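Local coordinates for protein Bd3459 (Bdellovibrio bacteriovorus, PDB 5CEC) that probably acts as a serine-type D-Ala-D-Ala peptidase on cell-wall peptides during bacterial predation and is bound by the ankyrin-repeat immunity protein Bd3460, at residues Y88-K93 / A238-I243; G352-K357 / G369-K374; S360-K365 / T386-S391. The protein carries 1 engineered substitution. All coordinates share one frame; numbering follows the deposited sequence. Where two conformers were deposited one is given.

Contact 1: Y88-K93 / A238-I243; sequences YRFKTK and APLKTI
The N terminus of helix 240-250 meets the run-in to strand 91-98 where the chain enters and leaves the mixed sheet. One polar bond holds the backbones together: the first helical amide, L240 N, donates to Y88 O over 2.7 Å, nearly along the C=O axis but with a bent N-H (139°), so a carbonyl from the other segment satisfies this helix-start donor. P239, at the N-cap position, brings its CA within 3.4 Å of the same Y88 O in a C-H...O contact. Its CD also meets R89, whose chain runs extended from CG to NE alongside the proline; with chi4 at -97° the guanidinium turns so that P239 CD lies over one face, 3.6 Å from R89 NH2. On the apolar side F90 crosses the helix residues obliquely. I243 CD1 comes to 3.8 Å from F90 CD1, while L240 CD1 stands at the ring edge. Further out, a salt bridge to D430 and a bond to S237 O engage R89 NH1, and L84 of helix 72-84 packs on both F90 and L240. The contact thus ties the lead-in to strand 91-98 to the start of helix 240-250, which follows strand 231-236, its neighbour in the sheet. Within 88-93, Y88 presents CE2 over the centre of one F90 face, 3.6 Å above the ring plane, and K91 bends back so that NZ donates to R89 O in the carbonyl plane, at 2.8 Å.

Contact 2: G352-K357 / G369-K374; sequences GSTTAK and GSVSTK
Strands 354-361 and 364-373 form an antiparallel beta hairpin within the six-stranded sheet, and here its open end is paired, the axes of 354-357 and 369-373 approaching to 4.7 Å. T355 and S370 make the hydrogen-bonded pair: T355 N donates to S370 O at 2.9 Å in the carbonyl plane, and S370 N returns a bond to T355 O nearly along the C=O axis. Just ahead of strand 354-361 the ladder continues with S372 N to S353 O at 2.8 Å, the donor standing above the carbonyl plane. S353 O takes a second bond from a bridging water. That water also accepts from the hydroxyls of T355 and S370, so one solvent molecule ties two side chains on the same sheet face to a backbone carbonyl. The S370 hydroxyl gets there from the crowded position between backbone N and carbonyl carbon (chi1 69°). The remaining serine hydroxyls bond outside the pair, S353 OG to V349 O and S372 OG to K417 O. On the other face T354 and V371 lie side by side, OG1 of T354 3.5 Å from V371 CG1, both touching I410 of helix 394-411. The K357 side chain leads off from the pairing and touches S70 and K73, consistent with the KTG-type strand of serine penicillin-binding enzymes, and its NZ forms a salt bridge with a bound sulfate. At G369, where a CB would collide with T355 O, the bare CA makes a C-H...O contact with that oxygen at 3.1 Å.

Contact 3: S360-K365 / T386-S391; sequences SVNKAK and TDYDKS. With SO4 (sulfate ion), chain C.
A type I beta turn from V361 to A364, the tip of the hairpin 354-361/364-373, docks on the loop that leads from strand 376-385 to helix 394-411. Backbone-centred bonds dominate. N362 O is gripped twice: Y388 N approaches on a lone pair at 3.0 Å, whereas the T386 hydroxyl donates from well above the carbonyl plane at 2.9 Å. T386 N also reaches K363 O, 3.2 Å away, coming over the face of that carbonyl with a nearly straight N-H (170°). Among side chains, N362, its CG anti to the backbone N (chi1 178°), sends OD1 to D389 N at 2.8 Å. Its amide plane lies stacked on the D389 carboxylate, the two planes 24° apart. The charged contribution is a salt bridge: K363, bent at chi2, curls so that NZ meets the anti lone pair of D387 OD1 at 2.7 Å, while OD2 bonds to M38 N and H385 NE2. Apolar contact is slight, K365 CB meeting T386 CG2. The outer side of the loop belongs to the complex interface, where K390 O accepts from N94 of Bd3460 and Y388 packs on M72 of Bd3460. The inner end of the hairpin tip borders the probable active site: S360 OG donates to O2 of a sulfate that also bonds S70, S251 and T358. That same hydroxyl accepts from K365 NZ at 2.9 Å.

How the contacts relate
Contacts 2 and 3 share strands 354-361 and 364-373: contact 2 lies toward the open end of the hairpin and contact 3 at its turn, their centres about 25 Å apart. Contact 1 belongs to another part of the chain, about 35 Å from contact 3 between centres and on the opposite side of the chain's centre. Contacts 1 and 2 are buried, contact 3 only partly so, and it alone has residues touching Bd3460. The chemistry follows: apolar packing around one helix-start bond in contact 1, a regular backbone ladder with a bridging water in contact 2, and irregular polar bonds with a salt bridge in contact 3.

Contact 1: Y88-K93 / A238-I243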
ATOM      1  N   TYR A  88       2.388 -19.757  -9.123  1.00 17.86           N
ATOM      2  CA  TYR A  88       1.282 -20.565  -8.577  1.00 16.99           C
ATOM      3  C   TYR A  88      -0.053 -19.853  -8.852  1.00 15.77           C
ATOM      4  O   TYR A  88      -0.136 -18.625  -8.708  1.00 18.40           O
ATOM      5  CB  TYR A  88       1.451 -20.723  -7.064  1.00 17.68           C
ATOM      6  CG  TYR A  88       0.358 -21.513  -6.403  1.00 18.52           C
ATOM      7  CD1 TYR A  88       0.357 -22.898  -6.440  1.00 21.22           C
ATOM      8  CD2 TYR A  88      -0.700 -20.880  -5.735  1.00 19.44           C
ATOM      9  CE1 TYR A  88      -0.639 -23.635  -5.842  1.00 23.43           C
ATOM     10  CE2 TYR A  88      -1.693 -21.608  -5.116  1.00 20.29           C
ATOM     11  CZ  TYR A  88      -1.672 -22.991  -5.186  1.00 21.80           C
ATOM     12  OH  TYR A  88      -2.661 -23.731  -4.576  1.00 27.12           O
ATOM     13  N   ARG A  89      -1.087 -20.621  -9.190  1.00 16.54           N
ATOM     14  CA  ARG A  89      -2.442 -20.099  -9.272  1.00 16.64           C
ATOM     15  C   ARG A  89      -3.375 -20.851  -8.326  1.00 16.08           C
ATOM     16  O   ARG A  89      -3.258 -22.057  -8.154  1.00 17.75           O
ATOM     17  CB  ARG A  89      -2.946 -20.199 -10.707  1.00 17.59           C
ATOM     18  CG  ARG A  89      -2.202 -19.306 -11.673  1.00 17.80           C
ATOM     19  CD  ARG A  89      -2.511 -19.642 -13.108  1.00 17.70           C
ATOM     20  NE  ARG A  89      -1.802 -18.804 -14.056  1.00 18.33           N
ATOM     21  CZ  ARG A  89      -2.293 -17.717 -14.646  1.00 18.65           C
ATOM     22  NH1 ARG A  89      -3.475 -17.215 -14.313  1.00 19.76           N
ATOM     23  NH2 ARG A  89      -1.545 -17.070 -15.531  1.00 20.95           N
ATOM     24  N   PHE A  90      -4.277 -20.099  -7.692  1.00 15.61           N
ATOM     25  CA  PHE A  90      -5.294 -20.656  -6.838  1.00 16.44           C
ATOM     26  C   PHE A  90      -6.393 -21.150  -7.759  1.00 17.51           C
ATOM     27  O   PHE A  90      -6.998 -20.364  -8.491  1.00 17.71           O
ATOM     28  CB  PHE A  90      -5.807 -19.570  -5.893  1.00 16.49           C
ATOM     29  CG  PHE A  90      -4.761 -19.146  -4.890  1.00 15.38           C
ATOM     30  CD1 PHE A  90      -3.833 -18.153  -5.178  1.00 16.07           C
ATOM     31  CD2 PHE A  90      -4.683 -19.778  -3.658  1.00 17.45           C
ATOM     32  CE1 PHE A  90      -2.840 -17.810  -4.265  1.00 15.99           C
ATOM     33  CE2 PHE A  90      -3.682 -19.447  -2.741  1.00 17.01           C
ATOM     34  CZ  PHE A  90      -2.773 -18.448  -3.042  1.00 16.68           C
ATOM     35  N   LYS A  91      -6.654 -22.452  -7.700  1.00 17.21           N
ATOM     36  CA  LYS A  91      -7.544 -23.127  -8.681  1.00 18.53           C
ATOM     37  C   LYS A  91      -8.889 -23.400  -8.025  1.00 18.65           C
ATOM     38  O   LYS A  91      -9.102 -24.475  -7.438  1.00 20.93           O
ATOM     39  CB  LYS A  91      -6.873 -24.397  -9.198  1.00 20.86           C
ATOM     40  CG  LYS A  91      -5.548 -24.112  -9.865  1.00 25.12           C
ATOM     41  CD  LYS A  91      -4.810 -25.398 -10.206  1.00 30.10           C
ATOM     42  CE  LYS A  91      -3.316 -25.168 -10.360  1.00 31.91           C
ATOM     43  NZ  LYS A  91      -2.659 -24.584  -9.139  1.00 31.40           N
ATOM     44  N   THR A  92      -9.785 -22.412  -8.075  1.00 17.22           N
ATOM     45  CA  THR A  92     -11.141 -22.572  -7.527  1.00 17.68           C
ATOM     46  C   THR A  92     -11.909 -23.453  -8.517  1.00 17.18           C
ATOM     47  O   THR A  92     -11.858 -23.222  -9.728  1.00 19.36           O
ATOM     48  CB  THR A  92     -11.818 -21.200  -7.373  1.00 17.91           C
ATOM     49  OG1 THR A  92     -11.017 -20.385  -6.512  1.00 17.84           O
ATOM     50  CG2 THR A  92     -13.208 -21.325  -6.783  1.00 17.78           C
ATOM     51  N   LYS A  93     -12.563 -24.496  -8.004  1.00 17.18           N
ATOM     52  CA  LYS A  93     -13.288 -25.428  -8.849  1.00 18.51           C
ATOM     53  C   LYS A  93     -14.789 -25.266  -8.667  1.00 16.98           C
ATOM     54  O   LYS A  93     -15.288 -25.072  -7.562  1.00 19.13           O
ATOM     55  CB  LYS A  93     -12.835 -26.856  -8.538  1.00 20.93           C
ATOM     56  CG  LYS A  93     -11.390 -27.100  -8.921  1.00 24.59           C
ATOM     57  CD  LYS A  93     -10.938 -28.504  -8.529  1.00 31.57           C
ATOM     58  CE  LYS A  93      -9.655 -28.878  -9.266  1.00 37.30           C
ATOM     59  NZ  LYS A  93      -9.293 -30.305  -9.069  1.00 41.91           N
ATOM     60  N   ALA A 238      -5.166 -15.112 -11.087  1.00 15.80           N
ATOM     61  CA  ALA A 238      -3.893 -14.567 -11.567  1.00 16.24           C
ATOM     62  C   ALA A 238      -2.754 -15.274 -10.815  1.00 15.91           C
ATOM     63  O   ALA A 238      -2.942 -15.771  -9.688  1.00 16.98           O
ATOM     64  CB  ALA A 238      -3.845 -13.039 -11.351  1.00 17.87           C
ATOM     65  N   PRO A 239      -1.568 -15.289 -11.418  1.00 16.51           N
ATOM     66  CA  PRO A 239      -0.468 -15.942 -10.705  1.00 16.92           C
ATOM     67  C   PRO A 239      -0.156 -15.235  -9.389  1.00 15.93           C
ATOM     68  O   PRO A 239      -0.407 -14.030  -9.219  1.00 16.08           O
ATOM     69  CB  PRO A 239       0.703 -15.861 -11.669  1.00 19.18           C
ATOM     70  CG  PRO A 239       0.331 -14.891 -12.728  1.00 21.39           C
ATOM     71  CD  PRO A 239      -1.164 -14.759 -12.734  1.00 17.88           C
ATOM     72  N   LEU A 240       0.453 -15.988  -8.479  1.00 15.25           N
ATOM     73  CA  LEU A 240       0.795 -15.455  -7.171  1.00 15.06           C
ATOM     74  C   LEU A 240       1.592 -14.154  -7.237  1.00 15.14           C
ATOM     75  O   LEU A 240       1.327 -13.242  -6.455  1.00 15.74           O
ATOM     76  CB  LEU A 240       1.558 -16.501  -6.350  1.00 15.47           C
ATOM     77  CG  LEU A 240       1.977 -16.063  -4.955  1.00 15.34           C
ATOM     78  CD1 LEU A 240       0.792 -15.836  -4.042  1.00 16.31           C
ATOM     79  CD2 LEU A 240       2.971 -17.038  -4.360  1.00 18.24           C
ATOM     80  N   LYS A 241       2.523 -14.049  -8.181  1.00 14.93           N
ATOM     81  CA  LYS A 241       3.306 -12.819  -8.304  1.00 16.10           C
ATOM     82  C   LYS A 241       2.384 -11.587  -8.442  1.00 15.08           C
ATOM     83  O   LYS A 241       2.701 -10.530  -7.927  1.00 15.11           O
ATOM     84  CB  LYS A 241       4.320 -12.904  -9.460  1.00 17.77           C
ATOM     85  CG  LYS A 241       3.678 -13.053 -10.834  1.00 20.94           C
ATOM     86  CD  LYS A 241       4.612 -13.216 -12.011  1.00 24.65           C
ATOM     87  CE  LYS A 241       3.768 -13.326 -13.266  1.00 28.06           C
ATOM     88  NZ  LYS A 241       4.533 -13.232 -14.526  1.00 33.49           N
ATOM     89  N   THR A 242       1.309 -11.731  -9.222  1.00 15.15           N
ATOM     90  CA  THR A 242       0.345 -10.652  -9.443  1.00 14.09           C
ATOM     91  C   THR A 242      -0.414 -10.302  -8.148  1.00 13.86           C
ATOM     92  O   THR A 242      -0.653  -9.128  -7.828  1.00 15.16           O
ATOM     93  CB  THR A 242      -0.621 -11.020 -10.565  1.00 15.83           C
ATOM     94  OG1 THR A 242       0.143 -11.326 -11.728  1.00 19.23           O
ATOM     95  CG2 THR A 242      -1.651  -9.934 -10.832  1.00 16.69           C
ATOM     96  N   ILE A 243      -0.858 -11.332  -7.462  1.00 13.51           N
ATOM     97  CA  ILE A 243      -1.543 -11.157  -6.170  1.00 13.71           C
ATOM     98  C   ILE A 243      -0.627 -10.420  -5.185  1.00 12.61           C
ATOM     99  O   ILE A 243      -1.043  -9.486  -4.476  1.00 13.66           O
ATOM    100  CB  ILE A 243      -2.012 -12.517  -5.604  1.00 14.32           C
ATOM    101  CG1 ILE A 243      -3.076 -13.114  -6.540  1.00 16.43           C
ATOM    102  CG2 ILE A 243      -2.524 -12.359  -4.147  1.00 14.76           C
ATOM    103  CD1 ILE A 243      -3.395 -14.554  -6.209  1.00 17.56           C
TER

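Contact 2: G352-K357 / G369-K374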
ATOM      1  N   GLY A 352      11.924   5.705 -10.058  1.00 18.61           N
ATOM      2  CA  GLY A 352      12.347   4.783 -11.096  1.00 20.12           C
ATOM      3  C   GLY A 352      13.509   3.876 -10.761  1.00 21.15           C
ATOM      4  O   GLY A 352      13.861   3.024 -11.574  1.00 21.75           O
ATOM      5  N   SER A 353      14.172   4.111  -9.620  1.00 19.50           N
ATOM      6  CA  SER A 353      15.352   3.333  -9.222  1.00 20.88           C
ATOM      7  C   SER A 353      15.088   2.399  -8.055  1.00 19.02           C
ATOM      8  O   SER A 353      15.884   1.510  -7.791  1.00 19.36           O
ATOM      9  CB  SER A 353      16.466   4.282  -8.785  1.00 19.48           C
ATOM     10  OG  SER A 353      16.129   4.955  -7.584  1.00 18.69           O
ATOM     11  N   THR A 354      14.015   2.642  -7.313  1.00 17.20           N
ATOM     12  CA  THR A 354      13.819   2.072  -5.984  1.00 17.55           C
ATOM     13  C   THR A 354      12.569   1.208  -5.982  1.00 16.72           C
ATOM     14  O   THR A 354      11.512   1.640  -6.426  1.00 17.68           O
ATOM     15  CB  THR A 354      13.728   3.200  -4.969  1.00 17.25           C
ATOM     16  OG1 THR A 354      14.956   3.920  -5.010  1.00 17.79           O
ATOM     17  CG2 THR A 354      13.509   2.687  -3.560  1.00 16.80           C
ATOM     18  N   THR A 355      12.726  -0.012  -5.471  1.00 15.56           N
ATOM     19  CA  THR A 355      11.634  -0.978  -5.331  1.00 15.64           C
ATOM     20  C   THR A 355      11.453  -1.127  -3.843  1.00 15.78           C
ATOM     21  O   THR A 355      12.405  -1.536  -3.169  1.00 17.37           O
ATOM     22  CB  THR A 355      11.971  -2.320  -5.992  1.00 16.51           C
ATOM     23  OG1 THR A 355      12.387  -2.088  -7.354  1.00 18.29           O
ATOM     24  CG2 THR A 355      10.829  -3.256  -5.991  1.00 18.51           C
ATOM     25  N   ALA A 356      10.291  -0.827  -3.295  1.00 14.37           N
ATOM     26  CA  ALA A 356      10.199  -0.703  -1.828  1.00 14.59           C
ATOM     27  C   ALA A 356       8.790  -0.930  -1.302  1.00 14.23           C
ATOM     28  O   ALA A 356       7.795  -0.720  -2.019  1.00 14.66           O
ATOM     29  CB  ALA A 356      10.702   0.645  -1.360  1.00 16.72           C
ATOM     30  N   LYS A 357       8.737  -1.323  -0.032  1.00 13.41           N
ATOM     31  CA  LYS A 357       7.524  -1.510   0.722  1.00 13.96           C
ATOM     32  C   LYS A 357       7.585  -0.583   1.932  1.00 13.32           C
ATOM     33  O   LYS A 357       8.561  -0.527   2.638  1.00 13.69           O
ATOM     34  CB  LYS A 357       7.408  -2.967   1.208  1.00 14.02           C
ATOM     35  CG  LYS A 357       6.141  -3.262   2.039  1.00 14.21           C
ATOM     36  CD  LYS A 357       4.891  -3.345   1.165  1.00 14.16           C
ATOM     37  CE  LYS A 357       3.618  -3.203   1.989  1.00 13.55           C
ATOM     38  NZ  LYS A 357       3.371  -1.784   2.405  1.00 14.14           N
ATOM     39  N   GLY A 369      13.631  -2.410   0.842  1.00 13.87           N
ATOM     40  CA  GLY A 369      13.619  -2.710  -0.583  1.00 14.36           C
ATOM     41  C   GLY A 369      15.007  -2.693  -1.159  1.00 15.31           C
ATOM     42  O   GLY A 369      16.015  -2.998  -0.479  1.00 16.43           O
ATOM     43  N   SER A 370      15.049  -2.364  -2.441  1.00 15.62           N
ATOM     44  CA  SER A 370      16.288  -2.232  -3.161  1.00 16.43           C
ATOM     45  C   SER A 370      16.362  -0.890  -3.856  1.00 16.43           C
ATOM     46  O   SER A 370      15.350  -0.320  -4.311  1.00 17.56           O
ATOM     47  CB  SER A 370      16.421  -3.349  -4.199  1.00 17.72           C
ATOM     48  OG  SER A 370      15.492  -3.184  -5.253  1.00 19.32           O
ATOM     49  N   VAL A 371      17.591  -0.388  -3.942  1.00 17.68           N
ATOM     50  CA  VAL A 371      17.895   0.753  -4.787  1.00 17.55           C
ATOM     51  C   VAL A 371      18.844   0.334  -5.898  1.00 19.13           C
ATOM     52  O   VAL A 371      19.784  -0.429  -5.659  1.00 20.38           O
ATOM     53  CB  VAL A 371      18.481   1.953  -3.986  1.00 18.35           C
ATOM     54  CG1 VAL A 371      17.457   2.529  -3.000  1.00 17.62           C
ATOM     55  CG2 VAL A 371      19.767   1.618  -3.252  1.00 18.95           C
ATOM     56  N   SER A 372      18.561   0.811  -7.118  1.00 19.97           N
ATOM     57  CA  SER A 372      19.375   0.568  -8.287  1.00 20.67           C
ATOM     58  C   SER A 372      20.216   1.828  -8.453  1.00 22.79           C
ATOM     59  O   SER A 372      19.687   2.929  -8.621  1.00 22.66           O
ATOM     60  CB  SER A 372      18.499   0.326  -9.507  1.00 22.48           C
ATOM     61  OG  SER A 372      19.298   0.192 -10.665  1.00 25.24           O
ATOM     62  N   THR A 373      21.518   1.646  -8.332  1.00 23.67           N
ATOM     63  CA  THR A 373      22.490   2.741  -8.379  1.00 23.77           C
ATOM     64  C   THR A 373      23.491   2.539  -9.509  1.00 25.99           C
ATOM     65  O   THR A 373      23.548   1.463 -10.105  1.00 27.79           O
ATOM     66  CB  THR A 373      23.214   2.875  -7.019  1.00 23.43           C
ATOM     67  OG1 THR A 373      24.188   1.830  -6.868  1.00 25.05           O
ATOM     68  CG2 THR A 373      22.224   2.807  -5.838  1.00 22.21           C
ATOM     69  N   LYS A 374      24.305   3.568  -9.783  1.00 25.29           N
ATOM     70  CA  LYS A 374      25.445   3.434 -10.689  1.00 28.53           C
ATOM     71  C   LYS A 374      26.327   2.257 -10.292  1.00 26.99           C
ATOM     72  O   LYS A 374      26.829   1.568 -11.155  1.00 30.64           O
ATOM     73  CB  LYS A 374      26.277   4.719 -10.706  1.00 30.53           C
ATOM     74  CG  LYS A 374      27.405   4.759 -11.733  1.00 36.21           C
ATOM     75  CD  LYS A 374      27.905   6.183 -11.957  1.00 44.12           C
ATOM     76  CE  LYS A 374      26.859   7.049 -12.671  1.00 50.33           C
ATOM     77  NZ  LYS A 374      27.453   8.131 -13.514  1.00 56.89           N
TER
HETATM   78  O   HOH W   1      15.123  -1.253  -7.407  1.00 19.80           O

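Contact 3: S360-K365 / T386-S391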
ATOM      1  N   SER A 360       3.590   1.738   8.399  1.00 13.43           N
ATOM      2  CA  SER A 360       3.174   2.756   9.350  1.00 14.17           C
ATOM      3  C   SER A 360       2.330   2.124  10.456  1.00 14.32           C
ATOM      4  O   SER A 360       1.290   1.539  10.161  1.00 16.18           O
ATOM      5  CB  SER A 360       2.311   3.805   8.631  1.00 15.97           C
ATOM      6  OG  SER A 360       2.845   4.200   7.390  1.00 18.35           O
ATOM      7  N   VAL A 361       2.779   2.241  11.718  1.00 14.12           N
ATOM      8  CA  VAL A 361       1.973   1.882  12.918  1.00 15.04           C
ATOM      9  C   VAL A 361       2.275   2.937  13.988  1.00 15.21           C
ATOM     10  O   VAL A 361       3.131   3.807  13.808  1.00 14.55           O
ATOM     11  CB  VAL A 361       2.283   0.459  13.469  1.00 16.66           C
ATOM     12  CG1 VAL A 361       1.788  -0.634  12.541  1.00 18.27           C
ATOM     13  CG2 VAL A 361       3.760   0.276  13.785  1.00 16.23           C
ATOM     14  N   ASN A 362       1.562   2.888  15.102  1.00 15.78           N
ATOM     15  CA  ASN A 362       1.711   3.900  16.133  1.00 16.69           C
ATOM     16  C   ASN A 362       3.184   4.242  16.409  1.00 15.76           C
ATOM     17  O   ASN A 362       3.587   5.408  16.399  1.00 15.80           O
ATOM     18  CB  ASN A 362       0.999   3.417  17.408  1.00 19.12           C
ATOM     19  CG  ASN A 362       1.138   4.378  18.566  1.00 19.47           C
ATOM     20  OD1 ASN A 362       1.316   5.569  18.405  1.00 21.95           O
ATOM     21  ND2 ASN A 362       1.050   3.839  19.740  1.00 22.30           N
ATOM     22  N   LYS A 363       3.973   3.203  16.683  1.00 15.97           N
ATOM     23  CA  LYS A 363       5.359   3.393  17.099  1.00 17.19           C
ATOM     24  C   LYS A 363       6.405   3.243  16.033  1.00 15.48           C
ATOM     25  O   LYS A 363       7.605   3.260  16.350  1.00 17.48           O
ATOM     26  CB  LYS A 363       5.696   2.505  18.291  1.00 18.65           C
ATOM     27  CG  LYS A 363       4.826   2.720  19.501  1.00 20.20           C
ATOM     28  CD  LYS A 363       4.946   4.151  20.018  1.00 23.49           C
ATOM     29  CE  LYS A 363       4.370   4.337  21.410  1.00 26.17           C
ATOM     30  NZ  LYS A 363       4.416   5.782  21.822  1.00 28.69           N
ATOM     31  N   ALA A 364       6.001   3.151  14.764  1.00 14.83           N
ATOM     32  CA  ALA A 364       7.026   2.975  13.724  1.00 14.73           C
ATOM     33  C   ALA A 364       6.615   3.465  12.363  1.00 14.43           C
ATOM     34  O   ALA A 364       5.458   3.356  11.978  1.00 14.54           O
ATOM     35  CB  ALA A 364       7.450   1.505  13.586  1.00 15.82           C
ATOM     36  N   LYS A 365       7.611   3.957  11.630  1.00 13.73           N
ATOM     37  CA  LYS A 365       7.492   4.237  10.201  1.00 13.08           C
ATOM     38  C   LYS A 365       8.661   3.501   9.567  1.00 12.90           C
ATOM     39  O   LYS A 365       9.807   3.631  10.042  1.00 14.29           O
ATOM     40  CB  LYS A 365       7.564   5.739   9.900  1.00 13.82           C
ATOM     41  CG  LYS A 365       7.102   6.098   8.497  1.00 15.19           C
ATOM     42  CD  LYS A 365       5.568   6.178   8.431  1.00 16.17           C
ATOM     43  CE  LYS A 365       5.057   6.471   7.021  1.00 18.46           C
ATOM     44  NZ  LYS A 365       5.236   5.244   6.197  1.00 19.56           N
ATOM     45  N   THR A 386       8.327   6.339  15.913  1.00 15.57           N
ATOM     46  CA  THR A 386       7.357   7.428  15.981  1.00 15.18           C
ATOM     47  C   THR A 386       6.548   7.306  17.246  1.00 15.57           C
ATOM     48  O   THR A 386       6.552   6.244  17.889  1.00 16.35           O
ATOM     49  CB  THR A 386       6.395   7.421  14.767  1.00 14.59           C
ATOM     50  OG1 THR A 386       5.744   6.159  14.628  1.00 14.60           O
ATOM     51  CG2 THR A 386       7.148   7.656  13.458  1.00 15.34           C
ATOM     52  N   ASP A 387       5.812   8.368  17.581  1.00 15.48           N
ATOM     53  CA  ASP A 387       4.790   8.305  18.653  1.00 16.63           C
ATOM     54  C   ASP A 387       3.502   8.921  18.094  1.00 16.42           C
ATOM     55  O   ASP A 387       3.058  10.012  18.474  1.00 17.02           O
ATOM     56  CB  ASP A 387       5.238   9.007  19.939  1.00 16.29           C
ATOM     57  CG  ASP A 387       6.541   8.438  20.521  1.00 17.83           C
ATOM     58  OD1 ASP A 387       6.508   7.397  21.207  1.00 21.05           O
ATOM     59  OD2 ASP A 387       7.616   9.067  20.317  1.00 19.52           O
ATOM     60  N   TYR A 388       2.920   8.195  17.140  1.00 16.77           N
ATOM     61  CA  TYR A 388       1.766   8.684  16.411  1.00 19.12           C
ATOM     62  C   TYR A 388       0.571   8.970  17.341  1.00 20.97           C
ATOM     63  O   TYR A 388      -0.176   9.942  17.099  1.00 23.18           O
ATOM     64  CB  TYR A 388       1.501   7.686  15.289  1.00 23.16           C
ATOM     65  CG  TYR A 388       0.188   7.700  14.619  1.00 26.52           C
ATOM     66  CD1 TYR A 388      -0.916   7.039  15.180  1.00 31.52           C
ATOM     67  CD2 TYR A 388       0.047   8.279  13.376  1.00 27.91           C
ATOM     68  CE1 TYR A 388      -2.130   6.982  14.511  1.00 35.80           C
ATOM     69  CE2 TYR A 388      -1.152   8.212  12.694  1.00 29.60           C
ATOM     70  CZ  TYR A 388      -2.240   7.573  13.267  1.00 32.96           C
ATOM     71  OH  TYR A 388      -3.439   7.561  12.577  1.00 43.84           O
ATOM     72  N   ASP A 389       0.455   8.203  18.430  1.00 26.56           N
ATOM     73  CA  ASP A 389      -0.623   8.479  19.386  0.50 31.05           C
ATOM     74  C   ASP A 389      -0.459   9.827  20.134  1.00 30.24           C
ATOM     75  O   ASP A 389      -1.480  10.461  20.463  1.00 37.05           O
ATOM     76  CB  ASP A 389      -0.888   7.280  20.299  0.50 35.96           C
ATOM     77  CG  ASP A 389      -1.583   6.131  19.554  0.50 37.18           C
ATOM     78  OD1 ASP A 389      -2.002   6.328  18.388  0.50 38.17           O
ATOM     79  OD2 ASP A 389      -1.699   5.029  20.118  0.50 42.80           O
ATOM     80  N   LYS A 390       0.768  10.299  20.342  1.00 28.06           N
ATOM     81  CA  LYS A 390       1.019  11.597  20.972  1.00 28.53           C
ATOM     82  C   LYS A 390       0.910  12.698  19.910  1.00 24.96           C
ATOM     83  O   LYS A 390       0.444  13.797  20.181  1.00 22.66           O
ATOM     84  CB  LYS A 390       2.416  11.645  21.626  1.00 33.02           C
ATOM     85  CG  LYS A 390       2.630  10.768  22.865  1.00 40.14           C
ATOM     86  CD  LYS A 390       1.915  11.335  24.086  1.00 42.72           C
ATOM     87  CE  LYS A 390       2.203  10.552  25.364  1.00 47.52           C
ATOM     88  NZ  LYS A 390       1.820   9.116  25.256  1.00 51.74           N
ATOM     89  N   SER A 391       1.374  12.390  18.704  1.00 21.06           N
ATOM     90  CA  SER A 391       1.423  13.379  17.659  1.00 20.89           C
ATOM     91  C   SER A 391       1.285  12.736  16.305  1.00 17.40           C
ATOM     92  O   SER A 391       2.203  12.103  15.780  1.00 16.56           O
ATOM     93  CB  SER A 391       2.695  14.203  17.754  1.00 30.80           C
ATOM     94  OG  SER A 391       3.792  13.426  17.476  1.00 36.40           O
TER
HETATM   95  S   SO4 C 501       1.401   1.381   4.681  1.00 22.64           S
HETATM   96  O1  SO4 C 501       0.305   2.207   4.092  1.00 26.41           O
HETATM   97  O2  SO4 C 501       2.252   2.144   5.607  1.00 27.93           O
HETATM   98  O3  SO4 C 501       0.752   0.136   5.319  1.00 25.56           O
HETATM   99  O4  SO4 C 501       2.223   0.819   3.598  1.00 24.06           O